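Long-range contacts in salt-tolerant glutaminase (PDB 3AGD), which probably hydrolyses L-glutamine to L-glutamate and ammonium, as a member of the glutaminase family: residues 11-16 with 39-44; 26-31 with 154-159; 50-55 with 200-205; 344-349 with 386-391. All blocks are in the same frame, centred on the assembly; numbering follows the deposited sequence.

Contacts 2 and 3, and strand 40-44 of contact 1, fall in the glutaminase region of the chain, contact 4 in the STAS region that follows. Contacts 1 and 3 have centres about 9 Å apart and share one antiparallel sheet, in which strands 40-44 and 50-54 are neighbours: contact 1 joins it to helix 4-16, contact 3 to helix 201-212. Contact 2 stands about 26 and 23 Å from them, centre to centre, beside the glutamate-binding site, and its segments alternate along the chain with those of contacts 1 and 3. Contact 4 comes last, its centre about 61 Å from that of contact 2. Contacts 3 and 4 both reach the second subunit, so both regions contribute to the interface between the two subunits of the assembly.

Contact 1. Residues 11-16 with 39-44; sequences SLVTEL and FGIALA
Val13 and Leu16 of helix 4-16 meet Phe39 and Ile41 where the N-terminal helix packs against the five-stranded antiparallel sheet of the glutaminase fold. The Phe39 ring is the main surface. CG lies anti to the backbone N (chi1 -172°), and the ring then reaches over to the helix, with its CD2-CE2 side meeting the turn between Val13 and Leu16. Leu16 comes at the ring edge, near the ring plane, with CB 3.6 Å from CE2 of Phe39. The carbonyl oxygen of Val13 approaches the same ring obliquely, 3.7 Å from Phe39 CD2, so the ring meets helix backbone as well as side chains.

Val13 divides its two methyls between two partners. CG1 lies 3.8 Å from CD2 of Phe39, while CG2 turns to the strand. The side chains of Val13 and Phe39 run past each other in opposite directions, as do those of Val13 and Ile41. Leu12 takes a smaller share: its CD2 methyl is 4.4 Å from CD1 of Ile41, the far end of that side chain.

The side-chain contacts are apolar, and four of the five touching residues are buried. Helix 289-301 packs beside them, Leu293 touching Leu16 and Arg290 touching Phe39; Arg297 packs on Leu12 and forms a salt bridge with Glu15. Within the sheet, the backbone of Ile41 is hydrogen-bonded to that of Ala53 in the neighbouring strand. Between helix and strand, the branch methyls Val13 CG2 and Ile41 CG2 stand 3.7 Å apart.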
loop_
_atom_site.group_PDB
_atom_site.type_symbol
_atom_site.label_atom_id
_atom_site.label_comp_id
_atom_site.label_asym_id
_atom_site.label_seq_id
_atom_site.Cartn_x
_atom_site.Cartn_y
_atom_site.Cartn_z
ATOM N N SER A 11 5.939 -26.942 3.012
ATOM C CA SER A 11 4.843 -27.610 2.313
ATOM C C SER A 11 4.659 -27.006 0.928
ATOM O O SER A 11 4.419 -27.717 -0.047
ATOM C CB SER A 11 3.536 -27.465 3.096
ATOM O OG SER A 11 3.665 -27.995 4.399
ATOM N N LEU A 12 4.767 -25.686 0.846
ATOM C CA LEU A 12 4.617 -24.996 -0.426
ATOM C C LEU A 12 5.697 -25.467 -1.394
ATOM O O LEU A 12 5.424 -25.729 -2.563
ATOM C CB LEU A 12 4.720 -23.486 -0.225
ATOM C CG LEU A 12 4.358 -22.671 -1.468
ATOM C CD1 LEU A 12 2.917 -22.983 -1.862
ATOM C CD2 LEU A 12 4.533 -21.191 -1.188
ATOM N N VAL A 13 6.927 -25.575 -0.901
ATOM C CA VAL A 13 8.038 -26.028 -1.728
ATOM C C VAL A 13 7.782 -27.453 -2.214
ATOM O O VAL A 13 7.965 -27.759 -3.392
ATOM C CB VAL A 13 9.364 -25.991 -0.942
ATOM C CG1 VAL A 13 10.479 -26.633 -1.758
ATOM C CG2 VAL A 13 9.718 -24.551 -0.609
ATOM N N THR A 14 7.350 -28.321 -1.302
ATOM C CA THR A 14 7.062 -29.711 -1.648
ATOM C C THR A 14 5.959 -29.803 -2.694
ATOM O O THR A 14 6.060 -30.572 -3.650
ATOM C CB THR A 14 6.623 -30.524 -0.412
ATOM O OG1 THR A 14 7.715 -30.622 0.507
ATOM C CG2 THR A 14 6.183 -31.929 -0.823
ATOM N N GLU A 15 4.905 -29.017 -2.506
ATOM C CA GLU A 15 3.785 -29.023 -3.435
ATOM C C GLU A 15 4.171 -28.495 -4.814
ATOM O O GLU A 15 4.160 -29.238 -5.799
ATOM C CB GLU A 15 2.628 -28.188 -2.889
ATOM C CG GLU A 15 1.340 -28.403 -3.664
ATOM C CD GLU A 15 0.238 -27.442 -3.273
ATOM O OE1 GLU A 15 0.116 -27.113 -2.073
ATOM O OE2 GLU A 15 -0.520 -27.024 -4.171
ATOM N N LEU A 16 4.509 -27.212 -4.884
ATOM C CA LEU A 16 4.884 -26.602 -6.153
ATOM C C LEU A 16 6.063 -27.321 -6.785
ATOM O O LEU A 16 6.213 -27.331 -8.007
ATOM C CB LEU A 16 5.221 -25.121 -5.960
ATOM C CG LEU A 16 4.079 -24.244 -5.436
ATOM C CD1 LEU A 16 4.489 -22.773 -5.502
ATOM C CD2 LEU A 16 2.817 -24.485 -6.256
ATOM N N PHE A 39 14.899 -25.399 -5.580
ATOM C CA PHE A 39 13.738 -24.582 -5.242
ATOM C C PHE A 39 13.796 -24.142 -3.779
ATOM O O PHE A 39 13.662 -24.959 -2.868
ATOM C CB PHE A 39 12.467 -25.401 -5.507
ATOM C CG PHE A 39 11.180 -24.620 -5.388
ATOM C CD1 PHE A 39 11.175 -23.230 -5.375
ATOM C CD2 PHE A 39 9.960 -25.290 -5.325
ATOM C CE1 PHE A 39 9.980 -22.519 -5.303
ATOM C CE2 PHE A 39 8.756 -24.586 -5.254
ATOM C CZ PHE A 39 8.768 -23.196 -5.243
ATOM N N GLY A 40 14.001 -22.848 -3.564
ATOM C CA GLY A 40 14.076 -22.326 -2.212
ATOM C C GLY A 40 13.240 -21.077 -2.023
ATOM O O GLY A 40 12.932 -20.367 -2.985
ATOM N N ILE A 41 12.880 -20.799 -0.775
ATOM C CA ILE A 41 12.067 -19.638 -0.457
ATOM C C ILE A 41 12.388 -19.130 0.948
ATOM O O ILE A 41 12.726 -19.910 1.835
ATOM C CB ILE A 41 10.570 -19.995 -0.540
ATOM C CG1 ILE A 41 9.717 -18.739 -0.370
ATOM C CG2 ILE A 41 10.226 -21.018 0.534
ATOM C CD1 ILE A 41 8.284 -18.948 -0.794
ATOM N N ALA A 42 12.277 -17.821 1.146
ATOM C CA ALA A 42 12.560 -17.230 2.447
ATOM C C ALA A 42 11.769 -15.950 2.651
ATOM O O ALA A 42 11.559 -15.177 1.711
ATOM C CB ALA A 42 14.053 -16.937 2.575
ATOM N N LEU A 43 11.330 -15.733 3.886
ATOM C CA LEU A 43 10.580 -14.539 4.236
ATOM C C LEU A 43 11.307 -13.848 5.376
ATOM O O LEU A 43 11.653 -14.486 6.364
ATOM C CB LEU A 43 9.164 -14.895 4.695
ATOM C CG LEU A 43 8.238 -15.679 3.760
ATOM C CD1 LEU A 43 6.873 -15.821 4.423
ATOM C CD2 LEU A 43 8.105 -14.969 2.427
ATOM N N ALA A 44 11.551 -12.550 5.224
ATOM C CA ALA A 44 12.217 -11.761 6.254
ATOM C C ALA A 44 11.188 -10.758 6.742
ATOM O O ALA A 44 10.679 -9.957 5.962
ATOM C CB ALA A 44 13.423 -11.043 5.680
#

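Contact 2. Residues 26-31 with 154-159; sequences QYIPVL and WETYES
Ile28 and Val30 pack against Thr156 and Ser159 where residues 26-31 meet helix 154-161, by one methyl pair and several carbon-oxygen contacts. In the methyl pair, Ile28 and Thr156 cross at about a right angle, the CD1 methyl of Ile28 coming 4.1 Å from CG2 of Thr156. CG1 of Ile28 lies between the backbone N and the carbonyl carbon (chi1 46°), which leaves CG2 as the branch that faces Ser159.

The second group brings carbons against polar oxygens. Ser159 OG, anti to its own backbone N, lies 3.2 Å from both CB and CG2 of Ile28, a close approach for carbon and oxygen, and 3.9 Å from CD of Pro29. Val30 crosses Thr156 at about a right angle; its CG1 is 4.0 Å from both Ser159 OG and Thr156 OG1. Val30 CG2 sits 3.6 Å from OG1 of Thr156 and 3.8 Å from OE2 of Glu155, whose extended chain slides past the valine in the opposite direction.

Hydrogen bonds shape each side separately. Ile28 occupies the N-cap position of helix 29-32, and its carbonyl oxygen takes a weak bond from Leu31 N. On the other side, Asp153 OD1 accepts from Thr156 N.

Tyr27 leads on to the glutamate-binding site: its OH makes a weak hydrogen bond to Glu160 OE1, and its ring touches Val261. Both residues bind L-glutamate in another structure of the protein; the Ile28 side chain is about 4 Å from that of Glu160, which places the contact in the surroundings of the glutaminase substrate pocket.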
loop_
_atom_site.group_PDB
_atom_site.type_symbol
_atom_site.label_atom_id
_atom_site.label_comp_id
_atom_site.label_asym_id
_atom_site.label_seq_id
_atom_site.Cartn_x
_atom_site.Cartn_y
_atom_site.Cartn_z
ATOM N N GLN A 26 18.735 -19.717 -21.562
ATOM C CA GLN A 26 19.559 -20.334 -22.600
ATOM C C GLN A 26 20.626 -19.432 -23.222
ATOM O O GLN A 26 21.460 -19.912 -23.991
ATOM C CB GLN A 26 18.671 -20.861 -23.730
ATOM C CG GLN A 26 17.653 -21.914 -23.329
ATOM C CD GLN A 26 18.296 -23.193 -22.839
ATOM O OE1 GLN A 26 18.595 -23.339 -21.655
ATOM N NE2 GLN A 26 18.524 -24.126 -23.756
ATOM N N TYR A 27 20.614 -18.143 -22.894
ATOM C CA TYR A 27 21.571 -17.207 -23.483
ATOM C C TYR A 27 23.038 -17.446 -23.113
ATOM O O TYR A 27 23.936 -17.072 -23.867
ATOM C CB TYR A 27 21.151 -15.766 -23.169
ATOM C CG TYR A 27 21.612 -15.218 -21.838
ATOM C CD1 TYR A 27 22.857 -14.605 -21.711
ATOM C CD2 TYR A 27 20.784 -15.266 -20.717
ATOM C CE1 TYR A 27 23.267 -14.044 -20.504
ATOM C CE2 TYR A 27 21.186 -14.709 -19.503
ATOM C CZ TYR A 27 22.428 -14.097 -19.406
ATOM O OH TYR A 27 22.826 -13.527 -18.219
ATOM N N ILE A 28 23.284 -18.061 -21.959
ATOM C CA ILE A 28 24.648 -18.375 -21.541
ATOM C C ILE A 28 24.689 -19.747 -20.891
ATOM O O ILE A 28 23.839 -20.082 -20.066
ATOM C CB ILE A 28 25.218 -17.356 -20.539
ATOM C CG1 ILE A 28 24.187 -17.055 -19.451
ATOM C CG2 ILE A 28 25.693 -16.116 -21.278
ATOM C CD1 ILE A 28 24.731 -16.208 -18.326
ATOM N N PRO A 29 25.690 -20.562 -21.255
ATOM C CA PRO A 29 25.857 -21.915 -20.718
ATOM C C PRO A 29 25.930 -22.013 -19.197
ATOM O O PRO A 29 25.486 -23.005 -18.618
ATOM C CB PRO A 29 27.134 -22.405 -21.404
ATOM C CG PRO A 29 27.888 -21.131 -21.678
ATOM C CD PRO A 29 26.797 -20.219 -22.163
ATOM N N VAL A 30 26.482 -20.998 -18.540
ATOM C CA VAL A 30 26.573 -21.049 -17.085
ATOM C C VAL A 30 25.169 -21.160 -16.481
ATOM O O VAL A 30 24.957 -21.898 -15.519
ATOM C CB VAL A 30 27.299 -19.806 -16.516
ATOM C CG1 VAL A 30 26.531 -18.547 -16.850
ATOM C CG2 VAL A 30 27.468 -19.948 -15.014
ATOM N N LEU A 31 24.210 -20.437 -17.055
ATOM C CA LEU A 31 22.836 -20.476 -16.568
ATOM C C LEU A 31 22.067 -21.595 -17.264
ATOM O O LEU A 31 21.236 -22.266 -16.655
ATOM C CB LEU A 31 22.139 -19.134 -16.814
ATOM C CG LEU A 31 22.674 -17.926 -16.038
ATOM C CD1 LEU A 31 21.815 -16.691 -16.317
ATOM C CD2 LEU A 31 22.667 -18.245 -14.555
ATOM N N TRP A 154 32.340 -14.066 -11.373
ATOM C CA TRP A 154 33.043 -13.684 -12.592
ATOM C C TRP A 154 32.884 -14.640 -13.764
ATOM O O TRP A 154 33.015 -14.238 -14.918
ATOM C CB TRP A 154 34.518 -13.437 -12.268
ATOM C CG TRP A 154 34.642 -12.301 -11.300
ATOM C CD1 TRP A 154 34.961 -12.376 -9.972
ATOM C CD2 TRP A 154 34.317 -10.932 -11.557
ATOM N NE1 TRP A 154 34.847 -11.135 -9.386
ATOM C CE2 TRP A 154 34.452 -10.232 -10.340
ATOM C CE3 TRP A 154 33.918 -10.227 -12.702
ATOM C CZ2 TRP A 154 34.202 -8.865 -10.234
ATOM C CZ3 TRP A 154 33.669 -8.864 -12.594
ATOM C CH2 TRP A 154 33.812 -8.199 -11.367
ATOM N N GLU A 155 32.582 -15.898 -13.475
ATOM C CA GLU A 155 32.382 -16.870 -14.541
ATOM C C GLU A 155 31.120 -16.460 -15.302
ATOM O O GLU A 155 31.087 -16.477 -16.536
ATOM C CB GLU A 155 32.208 -18.268 -13.953
ATOM C CG GLU A 155 32.100 -19.368 -14.992
ATOM C CD GLU A 155 31.928 -20.743 -14.368
ATOM O OE1 GLU A 155 32.733 -21.096 -13.479
ATOM O OE2 GLU A 155 30.994 -21.470 -14.765
ATOM N N THR A 156 30.079 -16.091 -14.560
ATOM C CA THR A 156 28.832 -15.664 -15.187
ATOM C C THR A 156 29.091 -14.363 -15.942
ATOM O O THR A 156 28.631 -14.192 -17.070
ATOM C CB THR A 156 27.720 -15.436 -14.143
ATOM O OG1 THR A 156 27.431 -16.672 -13.480
ATOM C CG2 THR A 156 26.448 -14.912 -14.816
ATOM N N TYR A 157 29.840 -13.458 -15.316
ATOM C CA TYR A 157 30.177 -12.173 -15.922
ATOM C C TYR A 157 30.841 -12.344 -17.290
ATOM O O TYR A 157 30.358 -11.813 -18.292
ATOM C CB TYR A 157 31.115 -11.393 -15.000
ATOM C CG TYR A 157 31.753 -10.172 -15.630
ATOM C CD1 TYR A 157 31.082 -8.949 -15.669
ATOM C CD2 TYR A 157 33.042 -10.237 -16.170
ATOM C CE1 TYR A 157 31.674 -7.822 -16.222
ATOM C CE2 TYR A 157 33.645 -9.115 -16.729
ATOM C CZ TYR A 157 32.954 -7.910 -16.748
ATOM O OH TYR A 157 33.548 -6.790 -17.276
ATOM N N GLU A 158 31.956 -13.071 -17.326
ATOM C CA GLU A 158 32.676 -13.292 -18.576
ATOM C C GLU A 158 31.742 -13.908 -19.607
ATOM O O GLU A 158 31.680 -13.468 -20.748
ATOM C CB GLU A 158 33.876 -14.221 -18.356
ATOM C CG GLU A 158 34.960 -13.682 -17.432
ATOM C CD GLU A 158 35.576 -12.377 -17.921
ATOM O OE1 GLU A 158 35.473 -12.079 -19.132
ATOM O OE2 GLU A 158 36.176 -11.654 -17.094
ATOM N N SER A 159 31.010 -14.930 -19.192
ATOM C CA SER A 159 30.076 -15.604 -20.077
ATOM C C SER A 159 29.090 -14.616 -20.717
ATOM O O SER A 159 28.924 -14.592 -21.937
ATOM C CB SER A 159 29.316 -16.672 -19.289
ATOM O OG SER A 159 28.429 -17.394 -20.118
#

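Contact 3. Residues 50-55 with 200-205; sequences LHCAGD and TVKDLA
Lys202 runs its aliphatic chain across Leu50 and Cys52, which touch it from the same general side. The lysine is fully extended beyond CG, and its methylenes are what the strand meets: CD is 4.0 Å from CD2 of Leu50, and CE is 3.5 Å from SG of Cys52. Leu50 and Lys202 cross at about a right angle; while CD2 of the leucine meets the lysine methylenes, its other methyl, CD1, lies 4.2 Å from CB of Ala205. The cysteine sulphur almost eclipses its backbone N (chi1 -3°), an unusual torsion that may be imprecise. Just past the end of the strand, Val201 CG2 packs 3.8 Å from the carbonyl oxygen of Asp55.

Strand 50-54 is an outermost strand, within this chain, of the antiparallel sheet of the glutaminase fold, and helix 201-212 runs roughly antiparallel to it, at 148°, with the axes 9.8 Å apart. Helix 4-16 covers the opposite face through Ala53, while Ala42 and Ala44 of the neighbouring strand extend the small-residue surface under Val201 and Ala205.

Behind these contacts the helix start is fixed by a capping box. Asp203 N donates to OG1 of Thr200 at 3.2 Å, and in return Thr200 N donates to OD2 of Asp203 at 2.7 Å, using the anti lone pair of that oxygen. A salt bridge from Arg148 to the same OD2 would help to keep the carboxylate in its ionised form. Asp55 is steadied by Phe39 N, which bonds to its OD2. On the helix 4-16 side of the strand, His51 NE2 is hydrogen-bonded to Glu341 of the second subunit.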
loop_
_atom_site.group_PDB
_atom_site.type_symbol
_atom_site.label_atom_id
_atom_site.label_comp_id
_atom_site.label_asym_id
_atom_site.label_seq_id
_atom_site.Cartn_x
_atom_site.Cartn_y
_atom_site.Cartn_z
ATOM N N LEU A 50 13.459 -14.783 10.070
ATOM C CA LEU A 50 13.760 -15.271 8.738
ATOM C C LEU A 50 13.211 -16.691 8.614
ATOM O O LEU A 50 13.850 -17.656 9.030
ATOM C CB LEU A 50 15.274 -15.257 8.524
ATOM C CG LEU A 50 15.823 -15.567 7.134
ATOM C CD1 LEU A 50 15.255 -14.590 6.114
ATOM C CD2 LEU A 50 17.344 -15.477 7.169
ATOM N N HIS A 51 12.009 -16.809 8.059
ATOM C CA HIS A 51 11.377 -18.109 7.881
ATOM C C HIS A 51 11.705 -18.603 6.476
ATOM O O HIS A 51 11.436 -17.906 5.497
ATOM C CB HIS A 51 9.856 -17.986 8.043
ATOM C CG HIS A 51 9.433 -17.240 9.274
ATOM N ND1 HIS A 51 9.850 -17.593 10.539
ATOM C CD2 HIS A 51 8.625 -16.165 9.431
ATOM C CE1 HIS A 51 9.317 -16.767 11.423
ATOM N NE2 HIS A 51 8.569 -15.892 10.777
ATOM N N CYS A 52 12.284 -19.795 6.368
ATOM C CA CYS A 52 12.630 -20.327 5.055
ATOM C C CYS A 52 12.424 -21.820 4.917
ATOM O O CYS A 52 12.138 -22.514 5.888
ATOM C CB CYS A 52 14.085 -20.007 4.706
ATOM S SG CYS A 52 14.959 -19.021 5.912
ATOM N N ALA A 53 12.589 -22.303 3.690
ATOM C CA ALA A 53 12.438 -23.717 3.369
ATOM C C ALA A 53 13.082 -23.995 2.015
ATOM O O ALA A 53 13.268 -23.080 1.209
ATOM C CB ALA A 53 10.961 -24.091 3.331
ATOM N N GLY A 54 13.423 -25.259 1.776
ATOM C CA GLY A 54 14.039 -25.640 0.517
ATOM C C GLY A 54 15.467 -25.153 0.385
ATOM O O GLY A 54 16.160 -24.970 1.387
ATOM N N ASP A 55 15.904 -24.937 -0.854
ATOM C CA ASP A 55 17.261 -24.468 -1.138
ATOM C C ASP A 55 17.342 -22.950 -0.998
ATOM O O ASP A 55 17.661 -22.238 -1.955
ATOM C CB ASP A 55 17.668 -24.875 -2.557
ATOM C CG ASP A 55 17.484 -26.360 -2.814
ATOM O OD1 ASP A 55 18.114 -27.175 -2.104
ATOM O OD2 ASP A 55 16.707 -26.713 -3.724
ATOM N N THR A 200 21.612 -15.456 -2.065
ATOM C CA THR A 200 20.801 -16.635 -1.807
ATOM C C THR A 200 19.384 -16.124 -1.587
ATOM O O THR A 200 19.160 -14.913 -1.477
ATOM C CB THR A 200 21.225 -17.354 -0.516
ATOM O OG1 THR A 200 20.955 -16.501 0.605
ATOM C CG2 THR A 200 22.717 -17.690 -0.546
ATOM N N VAL A 201 18.430 -17.043 -1.523
ATOM C CA VAL A 201 17.044 -16.681 -1.279
ATOM C C VAL A 201 16.959 -15.825 -0.013
ATOM O O VAL A 201 16.236 -14.824 0.031
ATOM C CB VAL A 201 16.190 -17.930 -1.065
ATOM C CG1 VAL A 201 14.795 -17.538 -0.666
ATOM C CG2 VAL A 201 16.160 -18.757 -2.325
ATOM N N LYS A 202 17.701 -16.233 1.013
ATOM C CA LYS A 202 17.714 -15.525 2.287
ATOM C C LYS A 202 18.233 -14.103 2.135
ATOM O O LYS A 202 17.713 -13.180 2.758
ATOM C CB LYS A 202 18.574 -16.278 3.304
ATOM C CG LYS A 202 17.986 -17.605 3.766
ATOM C CD LYS A 202 18.918 -18.275 4.771
ATOM C CE LYS A 202 18.348 -19.581 5.293
ATOM N NZ LYS A 202 19.254 -20.227 6.296
ATOM N N ASP A 203 19.269 -13.928 1.324
ATOM C CA ASP A 203 19.817 -12.597 1.103
ATOM C C ASP A 203 18.730 -11.690 0.534
ATOM O O ASP A 203 18.509 -10.581 1.028
ATOM C CB ASP A 203 20.987 -12.642 0.119
ATOM C CG ASP A 203 22.213 -13.316 0.694
ATOM O OD1 ASP A 203 22.644 -12.939 1.807
ATOM O OD2 ASP A 203 22.754 -14.213 0.020
ATOM N N LEU A 204 18.053 -12.168 -0.506
ATOM C CA LEU A 204 16.996 -11.390 -1.146
ATOM C C LEU A 204 15.891 -10.999 -0.172
ATOM O O LEU A 204 15.454 -9.851 -0.154
ATOM C CB LEU A 204 16.386 -12.167 -2.319
ATOM C CG LEU A 204 17.187 -12.200 -3.621
ATOM C CD1 LEU A 204 16.390 -12.943 -4.680
ATOM C CD2 LEU A 204 17.478 -10.776 -4.086
ATOM N N ALA A 205 15.440 -11.957 0.633
ATOM C CA ALA A 205 14.383 -11.696 1.604
ATOM C C ALA A 205 14.754 -10.522 2.508
ATOM O O ALA A 205 13.971 -9.591 2.689
ATOM C CB ALA A 205 14.125 -12.949 2.448
#

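Contact 4. Residues 344-349 with 386-391; sequences LDALTD and GAVHEA
Asp349 reaches from helix 337-349 to Ala391 and Val388. Its CB starts the contact, 3.8 Å from CB of Ala391. From there CG lies anti to the carbonyl carbon (chi1 -79°). OD1 is found on the Val388 side, 4.3 Å from the CG1 methyl of that valine. A water donates to this OD1 at 2.6 Å and to the carbonyl oxygen of Val388 at 2.5 Å; both bonds are short, so the exact position of the water is somewhat doubtful. The same OD1 forms a salt bridge with Arg49 of the second subunit. OD2 turns back to its own helix and lies 3.2 Å from the carbonyl oxygen of Asp345, two acceptors close together.

Both segments belong to the STAS part of the chain, where helices pack around a mixed sheet; Ala346 and Val388 rest together on Val317 of strand 317-323. Small side chains bring the backbones close: CB of Ala391 is only 3.2 Å from the carbonyl oxygen of Ala346 and 4.1 Å from its CB. Val388 fills the adjoining position, CG1 anti to its backbone N and 4.1 Å from CB of Asp345. The carboxylate of Asp345 instead turns to the second subunit, accepting from His3 and bonding to Thr47 there.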
loop_
_atom_site.group_PDB
_atom_site.type_symbol
_atom_site.label_atom_id
_atom_site.label_comp_id
_atom_site.label_asym_id
_atom_site.label_seq_id
_atom_site.Cartn_x
_atom_site.Cartn_y
_atom_site.Cartn_z
ATOM N N LEU A 344 -5.015 12.556 18.303
ATOM C CA LEU A 344 -5.683 13.850 18.344
ATOM C C LEU A 344 -7.182 13.678 18.603
ATOM O O LEU A 344 -7.805 14.513 19.264
ATOM C CB LEU A 344 -5.461 14.604 17.033
ATOM C CG LEU A 344 -4.025 15.082 16.810
ATOM C CD1 LEU A 344 -3.922 15.769 15.453
ATOM C CD2 LEU A 344 -3.621 16.040 17.933
ATOM N N ASP A 345 -7.758 12.602 18.076
ATOM C CA ASP A 345 -9.177 12.328 18.280
ATOM C C ASP A 345 -9.414 12.017 19.755
ATOM O O ASP A 345 -10.438 12.394 20.320
ATOM C CB ASP A 345 -9.633 11.132 17.437
ATOM C CG ASP A 345 -9.748 11.460 15.957
ATOM O OD1 ASP A 345 -9.892 10.512 15.153
ATOM O OD2 ASP A 345 -9.697 12.654 15.595
ATOM N N ALA A 346 -8.468 11.316 20.372
ATOM C CA ALA A 346 -8.597 10.969 21.783
ATOM C C ALA A 346 -8.489 12.241 22.614
ATOM O O ALA A 346 -9.289 12.469 23.520
ATOM C CB ALA A 346 -7.509 9.974 22.196
ATOM N N LEU A 347 -7.504 13.071 22.294
ATOM C CA LEU A 347 -7.315 14.318 23.016
ATOM C C LEU A 347 -8.554 15.195 22.899
ATOM O O LEU A 347 -9.045 15.727 23.895
ATOM C CB LEU A 347 -6.092 15.061 22.480
ATOM C CG LEU A 347 -4.753 14.355 22.717
ATOM C CD1 LEU A 347 -3.637 15.202 22.151
ATOM C CD2 LEU A 347 -4.540 14.118 24.206
ATOM N N THR A 348 -9.064 15.338 21.684
ATOM C CA THR A 348 -10.252 16.152 21.454
ATOM C C THR A 348 -11.471 15.581 22.172
ATOM O O THR A 348 -12.277 16.328 22.736
ATOM C CB THR A 348 -10.570 16.267 19.945
ATOM O OG1 THR A 348 -9.563 17.062 19.310
ATOM C CG2 THR A 348 -11.919 16.929 19.726
ATOM N N ASP A 349 -11.597 14.256 22.148
ATOM C CA ASP A 349 -12.715 13.572 22.776
ATOM C C ASP A 349 -12.792 13.769 24.293
ATOM O O ASP A 349 -13.808 13.441 24.911
ATOM C CB ASP A 349 -12.664 12.075 22.453
ATOM C CG ASP A 349 -13.180 11.750 21.049
ATOM O OD1 ASP A 349 -13.187 10.556 20.684
ATOM O OD2 ASP A 349 -13.579 12.675 20.309
ATOM N N GLY A 386 -8.934 1.011 18.281
ATOM C CA GLY A 386 -8.273 0.604 19.510
ATOM C C GLY A 386 -8.938 1.129 20.772
ATOM O O GLY A 386 -10.097 0.815 21.045
ATOM N N ALA A 387 -8.217 1.938 21.545
ATOM C CA ALA A 387 -8.775 2.483 22.783
ATOM C C ALA A 387 -9.102 3.976 22.703
ATOM O O ALA A 387 -9.317 4.626 23.729
ATOM C CB ALA A 387 -7.819 2.220 23.944
ATOM N N VAL A 388 -9.141 4.514 21.488
ATOM C CA VAL A 388 -9.455 5.929 21.293
ATOM C C VAL A 388 -10.775 6.278 21.974
ATOM O O VAL A 388 -10.925 7.350 22.569
ATOM C CB VAL A 388 -9.595 6.279 19.788
ATOM C CG1 VAL A 388 -10.080 7.720 19.626
ATOM C CG2 VAL A 388 -8.265 6.089 19.079
ATOM N N HIS A 389 -11.726 5.353 21.885
ATOM C CA HIS A 389 -13.050 5.550 22.455
ATOM C C HIS A 389 -13.050 5.713 23.968
ATOM O O HIS A 389 -13.999 6.259 24.530
ATOM C CB HIS A 389 -13.969 4.385 22.070
ATOM C CG HIS A 389 -13.600 3.081 22.709
ATOM N ND1 HIS A 389 -12.516 2.330 22.304
ATOM C CD2 HIS A 389 -14.173 2.394 23.727
ATOM C CE1 HIS A 389 -12.439 1.238 23.043
ATOM N NE2 HIS A 389 -13.431 1.253 23.914
ATOM N N GLU A 390 -11.998 5.242 24.630
ATOM C CA GLU A 390 -11.938 5.357 26.081
ATOM C C GLU A 390 -11.843 6.822 26.523
ATOM O O GLU A 390 -12.136 7.147 27.675
ATOM C CB GLU A 390 -10.761 4.546 26.639
ATOM C CG GLU A 390 -10.748 3.087 26.185
ATOM C CD GLU A 390 -9.756 2.226 26.957
ATOM O OE1 GLU A 390 -8.704 2.751 27.374
ATOM O OE2 GLU A 390 -10.022 1.016 27.133
ATOM N N ALA A 391 -11.447 7.704 25.607
ATOM C CA ALA A 391 -11.339 9.127 25.928
ATOM C C ALA A 391 -12.735 9.696 26.144
ATOM O O ALA A 391 -12.978 10.433 27.099
ATOM C CB ALA A 391 -10.639 9.881 24.803
HETATM O O HOH W 1 -13.050 8.690 22.436
#